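Local coordinates for protein carbon monoxide oxidation system transcription regulator CooA-1 (Carboxydothermus hydrogenoformans, PDB 6CPB) that senses carbon monoxide through heme and probably acts as a DNA-binding transcription regulator, represented here by its heme-binding domain, at the interface of chains A and B. Sequence-based numbering; all coordinates share one arbitrary frame. Chains: chain A/B, Carbon monoxide oxidation system transcription regulator CooA-1.

Contact 1: the interface of chains A and B. Residues chain A 103-104; chain B 4, 107, 111.
A:Val104 and A:Val103, neighbours near the end of helix 96-105, face the start of the long helix of chain B and the first modelled residue of that chain. The patch buries 163 Å² in all, and A:Val104 gives 62 Å² of it. Its two methyls are spread over the hydroxyl of B:Thr4. A:Val104 CG2 lies 3.3 Å from B:Thr4 OG1, and A:Val104 CG1 lies 3.4 Å from the same atom. The two side chains pass each other in opposite directions, and the hydroxyl oxygen sits against the fork of the valine. B:Thr4 hides 32 Å² but is poorly ordered, and this part of the packing is best read with caution.

B:Pro107 fills the middle. Its ring lies mainly against the backbone of the helix turn. B:Pro107 CB is 3.6 Å from the carbonyl oxygen A:Val103 O. B:Pro107 CG is 3.6 Å from the next carbonyl oxygen, A:Val104 O, and 4.1 Å from A:Val104 CA. The ring carbon B:Pro107 CB also approaches the methyl A:Val103 CG1, at 4.1 Å.

A:Val103 and B:Leu111 reach toward each other tip to tip. CG1 of the valine, set opposite its own backbone N (chi1 164°), is the methyl that makes the contact. A:Val103 CG1 stands 3.8 Å from B:Leu111 CD2 and 3.9 Å from the branch carbon B:Leu111 CG. The leucine therefore offers this valine methyl its CD2 and its branch point. The valine and leucine meet by apolar packing.

B:Pro107 belongs to the short turn between two helices, and B:Leu111 is in the first turns of helix 108-136. The patch thus joins helix 96-105 of one copy to the N-terminal segment and helix start of the other. It probably helps hold the two heme domains of the dimer together at this end of the long helices.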
loop_
_atom_site.group_PDB
_atom_site.type_symbol
_atom_site.label_atom_id
_atom_site.label_comp_id
_atom_site.label_asym_id
_atom_site.label_seq_id
_atom_site.Cartn_x
_atom_site.Cartn_y
_atom_site.Cartn_z
ATOM N N VAL A 103 10.103 12.714 -0.898
ATOM C CA VAL A 103 9.797 11.843 -2.032
ATOM C C VAL A 103 9.831 12.599 -3.354
ATOM O O VAL A 103 10.180 12.024 -4.393
ATOM C CB VAL A 103 8.432 11.162 -1.800
ATOM C CG1 VAL A 103 7.867 10.555 -3.077
ATOM C CG2 VAL A 103 8.552 10.076 -0.742
ATOM N N VAL A 104 9.432 13.874 -3.358
ATOM C CA VAL A 104 9.446 14.647 -4.595
ATOM C C VAL A 104 10.848 14.688 -5.178
ATOM O O VAL A 104 11.033 14.623 -6.399
ATOM C CB VAL A 104 8.866 16.053 -4.350
ATOM C CG1 VAL A 104 9.044 16.936 -5.585
ATOM C CG2 VAL A 104 7.382 15.953 -3.978
ATOM N N THR B 4 4.078 19.994 -6.513
ATOM C CA THR B 4 3.947 18.837 -7.391
ATOM C C THR B 4 2.502 18.672 -7.849
ATOM O O THR B 4 1.574 18.718 -7.043
ATOM C CB THR B 4 4.399 17.542 -6.683
ATOM O OG1 THR B 4 5.763 17.676 -6.268
ATOM C CG2 THR B 4 4.274 16.337 -7.611
ATOM N N PRO B 107 7.148 11.459 -9.295
ATOM C CA PRO B 107 6.792 10.909 -7.975
ATOM C C PRO B 107 5.333 11.066 -7.598
ATOM O O PRO B 107 4.871 10.355 -6.700
ATOM C CB PRO B 107 7.697 11.677 -7.007
ATOM C CG PRO B 107 8.745 12.296 -7.839
ATOM C CD PRO B 107 8.284 12.391 -9.234
ATOM N N LEU B 111 3.072 8.895 -4.819
ATOM C CA LEU B 111 2.383 9.549 -3.714
ATOM C C LEU B 111 0.896 9.209 -3.737
ATOM O O LEU B 111 0.301 8.902 -2.696
ATOM C CB LEU B 111 2.632 11.060 -3.758
ATOM C CG LEU B 111 4.071 11.501 -3.430
ATOM C CD1 LEU B 111 4.377 12.905 -3.958
ATOM C CD2 LEU B 111 4.326 11.430 -1.929
#

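Contact 2: the interface of chains A and B. Residues chain A 128, 131-132; chain B 57, 59, 61, 64, 131.
A:Val132 meets two aromatic rings of chain B, B:Tyr59 and B:Phe64. Its CG1 faces mainly B:Tyr59 and its CG2 mainly B:Phe64, though CG2 also nears B:Tyr59 CE2. From CB the side chain divides. A:Val132 CG1, placed opposite the backbone N (chi1 172°), stands over the face of the B:Tyr59 ring. This methyl, A:Val132 CG1, is 3.9 Å from the centre of the B:Tyr59 ring, a CH-pi contact, and is displaced toward the CG side of the ring. CG2 goes the other way, to the rim of B:Phe64. A:Val132 CG2 lies 3.6 Å from B:Phe64 CE2 and 3.8 Å from B:Phe64 CZ.

The two rings support each other within chain B. They meet edge to edge, with B:Tyr59 CE2 beside B:Phe64 CD2, and their planes are turned about 76° apart. This probably helps keep both rings in place for the valine. With an alanine here in place of A:Val132, both methyls would be gone, and the B:Tyr59 face and B:Phe64 rim would probably be less firmly held against the helix.

One turn earlier, A:Ile128 continues the packing with its CG2 methyl. A:Ile128 CG2 lies above the face of B:Phe64, 4.0 Å from B:Phe64 CE2 and offset toward the rim. A:Ile128 CG2 also reaches B:Leu57 CD1 at 3.9 Å.

On the helix-to-helix side, B:Leu131 CD1 comes within 4.1 Å of A:Leu131 CB, joining equivalent positions of the two chains. At the other margin a water links the chains. The oxygen of water 1 lies 2.7 Å from the backbone oxygen A:Val132 O. The same oxygen of water 1 lies 2.9 Å from the carboxylate oxygen B:Asp61 OD2.

The site lies near the C-terminal end of helix 108-135 of chain A. There the helix packs against strands 52-59 and 62-70 of the partner's cyclic nucleotide-binding-type domain, and against the partner's own long helix.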
loop_
_atom_site.group_PDB
_atom_site.type_symbol
_atom_site.label_atom_id
_atom_site.label_comp_id
_atom_site.label_asym_id
_atom_site.label_seq_id
_atom_site.Cartn_x
_atom_site.Cartn_y
_atom_site.Cartn_z
ATOM N N ILE A 128 -9.004 -11.707 5.996
ATOM C CA ILE A 128 -10.454 -11.595 5.851
ATOM C C ILE A 128 -11.019 -12.859 5.215
ATOM O O ILE A 128 -12.008 -13.432 5.689
ATOM C CB ILE A 128 -10.814 -10.346 5.028
ATOM C CG1 ILE A 128 -10.473 -9.071 5.803
ATOM C CG2 ILE A 128 -12.299 -10.369 4.656
ATOM C CD1 ILE A 128 -10.501 -7.814 4.953
ATOM N N LEU A 131 -11.102 -15.666 7.765
ATOM C CA LEU A 131 -12.111 -15.497 8.802
ATOM C C LEU A 131 -13.510 -15.789 8.270
ATOM O O LEU A 131 -14.334 -16.395 8.970
ATOM C CB LEU A 131 -12.048 -14.086 9.389
ATOM C CG LEU A 131 -10.822 -13.782 10.247
ATOM C CD1 LEU A 131 -10.798 -12.301 10.594
ATOM C CD2 LEU A 131 -10.799 -14.627 11.505
ATOM N N VAL A 132 -13.806 -15.353 7.045
ATOM C CA VAL A 132 -15.126 -15.611 6.480
ATOM C C VAL A 132 -15.375 -17.112 6.393
ATOM O O VAL A 132 -16.457 -17.602 6.745
ATOM C CB VAL A 132 -15.275 -14.921 5.108
ATOM C CG1 VAL A 132 -16.576 -15.347 4.435
ATOM C CG2 VAL A 132 -15.244 -13.428 5.265
ATOM N N LEU B 57 -14.641 -8.165 -2.171
ATOM C CA LEU B 57 -14.623 -9.599 -1.883
ATOM C C LEU B 57 -16.067 -10.004 -1.648
ATOM O O LEU B 57 -16.699 -9.510 -0.711
ATOM C CB LEU B 57 -13.810 -9.899 -0.623
ATOM C CG LEU B 57 -12.352 -9.480 -0.612
ATOM C CD1 LEU B 57 -11.800 -9.575 0.824
ATOM C CD2 LEU B 57 -11.529 -10.323 -1.562
ATOM N N TYR B 59 -18.887 -13.136 -1.117
ATOM C CA TYR B 59 -19.112 -14.518 -0.709
ATOM C C TYR B 59 -20.609 -14.796 -0.679
ATOM O O TYR B 59 -21.441 -13.886 -0.705
ATOM C CB TYR B 59 -18.506 -14.787 0.672
ATOM C CG TYR B 59 -17.051 -14.418 0.753
ATOM C CD1 TYR B 59 -16.071 -15.323 0.420
ATOM C CD2 TYR B 59 -16.665 -13.144 1.146
ATOM C CE1 TYR B 59 -14.726 -14.976 0.479
ATOM C CE2 TYR B 59 -15.339 -12.791 1.210
ATOM C CZ TYR B 59 -14.374 -13.705 0.877
ATOM O OH TYR B 59 -13.056 -13.319 0.941
ATOM N N ASP B 61 -22.411 -15.541 1.707
ATOM C CA ASP B 61 -23.011 -15.103 2.956
ATOM C C ASP B 61 -22.616 -13.695 3.369
ATOM O O ASP B 61 -23.098 -13.229 4.404
ATOM C CB ASP B 61 -22.710 -16.111 4.095
ATOM C CG ASP B 61 -21.239 -16.557 4.159
ATOM O OD1 ASP B 61 -20.556 -16.574 3.110
ATOM O OD2 ASP B 61 -20.786 -16.931 5.276
ATOM N N PHE B 64 -17.807 -7.535 1.037
ATOM C CA PHE B 64 -16.988 -6.427 1.509
ATOM C C PHE B 64 -16.588 -5.572 0.323
ATOM O O PHE B 64 -15.986 -6.073 -0.625
ATOM C CB PHE B 64 -15.714 -6.927 2.201
ATOM C CG PHE B 64 -15.979 -7.931 3.279
ATOM C CD1 PHE B 64 -16.241 -7.532 4.575
ATOM C CD2 PHE B 64 -16.004 -9.278 2.983
ATOM C CE1 PHE B 64 -16.498 -8.469 5.560
ATOM C CE2 PHE B 64 -16.257 -10.214 3.965
ATOM C CZ PHE B 64 -16.495 -9.810 5.248
ATOM N N LEU B 131 -15.144 -8.365 12.055
ATOM C CA LEU B 131 -15.386 -9.800 12.040
ATOM C C LEU B 131 -15.027 -10.424 13.382
ATOM O O LEU B 131 -15.775 -11.264 13.906
ATOM C CB LEU B 131 -14.586 -10.449 10.913
ATOM C CG LEU B 131 -15.025 -10.056 9.500
ATOM C CD1 LEU B 131 -14.063 -10.598 8.471
ATOM C CD2 LEU B 131 -16.456 -10.515 9.187
HETATM O O HOH W 1 -18.803 -16.283 7.265
#

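Contact 1 and contact 2 lie about 35 Å apart, measured between the centres of their C-alpha atoms. They share no residue, but both use the long helix. Contact 1 takes in its start in chain B; contact 2 lies near its end in both chains. Two-fold symmetry repeats each contact with the chains exchanged. The dimer is therefore tied at both ends of the helix pair, by a neighbouring helix and N-terminal segment at one end and by beta strands and the partner's long helix at the other. This would probably limit how freely the two halves move against each other.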